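PDB 1Y9K: IAA acetyltransferase from Bacillus cereus ATCC 14579, which probably transfers an acyl group, most likely acetyl from acetyl-CoA, to an amine as a member of the GNAT family of N-acetyltransferases. Local coordinates for residues G37-A42 with V51-E56. Residues are numbered along the deposited sequence; the frame is centred on the assembly and turned at random.
Sequences GLTYVA and VYVLLE
Residues 38-42 and 51-56 run antiparallel, at 160°, as the two arms of a beta hairpin in the GNAT sheet. Leu38 with Leu54 and Tyr40 with Tyr52 are the hydrogen-bonded pairs, each joined by two nearly straight N-H...O=C bonds; Leu38 N to Leu54 O measures 2.8 Å. Between them, at the non-hydrogen-bonded pair Thr39 and Val53, the CA atoms come closer together, and Thr39 CA lies 3.4 Å from Tyr52 O in a CA-H...O contact.

Packing is densest where the tyrosines meet. Tyr52 takes the crowded rotamer, CG between backbone N and carbonyl carbon (chi1 75°), which swings its ring across the strand gap to Tyr40. The two rings lie almost flat to one another, offset so far that little of one covers the other, centroids 4.9 Å apart: Tyr52 OH sits over one face of Tyr40, 3.5 Å from Tyr40 CG, while Tyr40 CB makes a CH-pi contact 3.9 Å from the Tyr52 ring centroid. On the other side of the sheet, where Thr39, Val41, Val51 and Val53 point, Val51 CG2 reaches Thr39 CG2 at 3.7 Å, and Thr39 OG1 lies alongside Val53 CG2.

Toward Glu56 the side chains part, although the backbone pairing stays tight. Leu38 and Leu54 touch the partner strand mainly through CB; Leu38 is partly exposed, Leu54 buried against strand 61-69. Leu55 CD1 merely brushes Gly37 N at 3.8 Å, and Glu56, exposed, takes no part.

Helix 78-92 covers the tyrosine face: His85 and Thr89 hydrogen-bond Tyr52 OH, fixing its ring, and Leu82 and Ala86 pack on it. Strand 6-10 flanks 38-43, and strand 61-69 continues the sheet beyond 48-56.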
ATOM      1  N   GLY A  37       0.882 -11.795   5.678  1.00 39.76           N
ATOM      2  CA  GLY A  37       0.503 -11.414   4.314  1.00 39.40           C
ATOM      3  C   GLY A  37       1.467 -11.776   3.199  1.00 39.12           C
ATOM      4  O   GLY A  37       2.428 -12.524   3.407  1.00 39.24           O
ATOM      5  N   LEU A  38       1.205 -11.230   2.014  1.00 38.48           N
ATOM      6  CA  LEU A  38       1.943 -11.576   0.807  1.00 38.11           C
ATOM      7  C   LEU A  38       2.602 -10.328   0.249  1.00 37.88           C
ATOM      8  O   LEU A  38       1.923  -9.342  -0.048  1.00 37.94           O
ATOM      9  CB  LEU A  38       1.010 -12.190  -0.252  1.00 38.21           C
ATOM     10  CG  LEU A  38       0.024 -13.299   0.136  1.00 38.55           C
ATOM     11  CD1 LEU A  38      -1.099 -13.433  -0.897  1.00 39.28           C
ATOM     12  CD2 LEU A  38       0.732 -14.631   0.326  1.00 39.09           C
ATOM     13  N   THR A  39       3.923 -10.384   0.095  1.00 37.35           N
ATOM     14  CA  THR A  39       4.711  -9.237  -0.337  1.00 37.07           C
ATOM     15  C   THR A  39       5.216  -9.405  -1.768  1.00 37.18           C
ATOM     16  O   THR A  39       5.810 -10.421  -2.108  1.00 36.54           O
ATOM     17  CB  THR A  39       5.906  -8.999   0.601  1.00 36.93           C
ATOM     18  OG1 THR A  39       5.461  -9.010   1.963  1.00 36.67           O
ATOM     19  CG2 THR A  39       6.577  -7.673   0.296  1.00 37.20           C
ATOM     20  N   TYR A  40       4.965  -8.394  -2.597  1.00 37.61           N
ATOM     21  CA  TYR A  40       5.457  -8.364  -3.968  1.00 38.28           C
ATOM     22  C   TYR A  40       6.361  -7.151  -4.157  1.00 38.16           C
ATOM     23  O   TYR A  40       6.068  -6.078  -3.636  1.00 38.42           O
ATOM     24  CB  TYR A  40       4.289  -8.346  -4.964  1.00 38.85           C
ATOM     25  CG  TYR A  40       3.353  -9.527  -4.809  1.00 39.70           C
ATOM     26  CD1 TYR A  40       2.509  -9.629  -3.696  1.00 40.01           C
ATOM     27  CD2 TYR A  40       3.306 -10.539  -5.769  1.00 40.35           C
ATOM     28  CE1 TYR A  40       1.651 -10.705  -3.530  1.00 39.78           C
ATOM     29  CE2 TYR A  40       2.445 -11.628  -5.616  1.00 40.54           C
ATOM     30  CZ  TYR A  40       1.623 -11.702  -4.485  1.00 40.81           C
ATOM     31  OH  TYR A  40       0.769 -12.775  -4.305  1.00 41.84           O
ATOM     32  N   VAL A  41       7.466  -7.320  -4.876  1.00 37.99           N
ATOM     33  CA  VAL A  41       8.361  -6.188  -5.138  1.00 38.27           C
ATOM     34  C   VAL A  41       8.441  -5.821  -6.621  1.00 38.44           C
ATOM     35  O   VAL A  41       8.244  -6.665  -7.484  1.00 38.35           O
ATOM     36  CB  VAL A  41       9.783  -6.377  -4.531  1.00 38.12           C
ATOM     37  CG1 VAL A  41       9.705  -6.544  -3.021  1.00 37.23           C
ATOM     38  CG2 VAL A  41      10.532  -7.557  -5.189  1.00 38.80           C
ATOM     39  N   ALA A  42       8.712  -4.546  -6.891  1.00 39.08           N
ATOM     40  CA  ALA A  42       8.998  -4.066  -8.240  1.00 39.57           C
ATOM     41  C   ALA A  42      10.506  -3.837  -8.391  1.00 40.23           C
ATOM     42  O   ALA A  42      11.144  -3.228  -7.520  1.00 40.12           O
ATOM     43  CB  ALA A  42       8.232  -2.788  -8.526  1.00 39.14           C
ATOM     44  N   VAL A  51       7.157  -1.748  -3.851  1.00 34.19           N
ATOM     45  CA  VAL A  51       6.695  -2.865  -3.053  1.00 34.01           C
ATOM     46  C   VAL A  51       5.209  -2.693  -2.763  1.00 34.40           C
ATOM     47  O   VAL A  51       4.691  -1.576  -2.841  1.00 34.56           O
ATOM     48  CB  VAL A  51       7.522  -3.004  -1.737  1.00 33.97           C
ATOM     49  CG1 VAL A  51       7.385  -1.754  -0.842  1.00 34.36           C
ATOM     50  CG2 VAL A  51       7.166  -4.282  -0.985  1.00 33.25           C
ATOM     51  N   TYR A  52       4.531  -3.813  -2.492  1.00 34.36           N
ATOM     52  CA  TYR A  52       3.223  -3.817  -1.847  1.00 34.30           C
ATOM     53  C   TYR A  52       3.019  -5.107  -1.034  1.00 34.08           C
ATOM     54  O   TYR A  52       3.620  -6.143  -1.330  1.00 34.46           O
ATOM     55  CB  TYR A  52       2.083  -3.573  -2.849  1.00 34.51           C
ATOM     56  CG  TYR A  52       1.722  -4.741  -3.765  1.00 35.16           C
ATOM     57  CD1 TYR A  52       0.919  -5.792  -3.310  1.00 35.53           C
ATOM     58  CD2 TYR A  52       2.153  -4.771  -5.100  1.00 34.88           C
ATOM     59  CE1 TYR A  52       0.567  -6.854  -4.151  1.00 34.93           C
ATOM     60  CE2 TYR A  52       1.806  -5.824  -5.948  1.00 34.22           C
ATOM     61  CZ  TYR A  52       1.015  -6.859  -5.461  1.00 35.02           C
ATOM     62  OH  TYR A  52       0.673  -7.901  -6.280  1.00 36.12           O
ATOM     63  N   VAL A  53       2.197  -5.019   0.007  1.00 33.27           N
ATOM     64  CA  VAL A  53       1.858  -6.153   0.857  1.00 32.29           C
ATOM     65  C   VAL A  53       0.335  -6.290   0.835  1.00 32.44           C
ATOM     66  O   VAL A  53      -0.396  -5.329   1.119  1.00 31.60           O
ATOM     67  CB  VAL A  53       2.364  -5.961   2.326  1.00 32.31           C
ATOM     68  CG1 VAL A  53       2.019  -7.162   3.209  1.00 31.42           C
ATOM     69  CG2 VAL A  53       3.853  -5.719   2.357  1.00 30.94           C
ATOM     70  N   LEU A  54      -0.123  -7.490   0.468  1.00 32.51           N
ATOM     71  CA  LEU A  54      -1.534  -7.874   0.522  1.00 32.33           C
ATOM     72  C   LEU A  54      -1.799  -8.680   1.777  1.00 32.51           C
ATOM     73  O   LEU A  54      -1.024  -9.563   2.119  1.00 33.24           O
ATOM     74  CB  LEU A  54      -1.907  -8.705  -0.701  1.00 31.93           C
ATOM     75  CG  LEU A  54      -2.118  -7.914  -1.985  1.00 31.37           C
ATOM     76  CD1 LEU A  54      -2.439  -8.843  -3.138  1.00 29.98           C
ATOM     77  CD2 LEU A  54      -3.227  -6.886  -1.805  1.00 31.64           C
ATOM     78  N   LEU A  55      -2.878  -8.351   2.483  1.00 32.53           N
ATOM     79  CA  LEU A  55      -3.311  -9.142   3.631  1.00 32.03           C
ATOM     80  C   LEU A  55      -4.767  -9.551   3.451  1.00 32.36           C
ATOM     81  O   LEU A  55      -5.599  -8.733   3.064  1.00 32.35           O
ATOM     82  CB  LEU A  55      -3.129  -8.351   4.923  1.00 31.96           C
ATOM     83  CG  LEU A  55      -3.438  -9.023   6.268  1.00 32.44           C
ATOM     84  CD1 LEU A  55      -2.442 -10.135   6.562  1.00 31.95           C
ATOM     85  CD2 LEU A  55      -3.461  -8.004   7.402  1.00 31.41           C
ATOM     86  N   GLU A  56      -5.064 -10.822   3.714  1.00 32.67           N
ATOM     87  CA  GLU A  56      -6.437 -11.323   3.689  1.00 33.04           C
ATOM     88  C   GLU A  56      -7.109 -11.036   5.026  1.00 33.17           C
ATOM     89  O   GLU A  56      -6.631 -11.463   6.085  1.00 33.13           O
ATOM     90  CB  GLU A  56      -6.481 -12.819   3.355  1.00 32.98           C
ATOM     91  CG  GLU A  56      -7.841 -13.274   2.835  1.00 33.27           C
ATOM     92  CD  GLU A  56      -7.918 -14.769   2.567  1.00 33.38           C
ATOM     93  OE1 GLU A  56      -6.885 -15.465   2.624  1.00 33.22           O
ATOM     94  OE2 GLU A  56      -9.028 -15.250   2.290  1.00 34.00           O
TER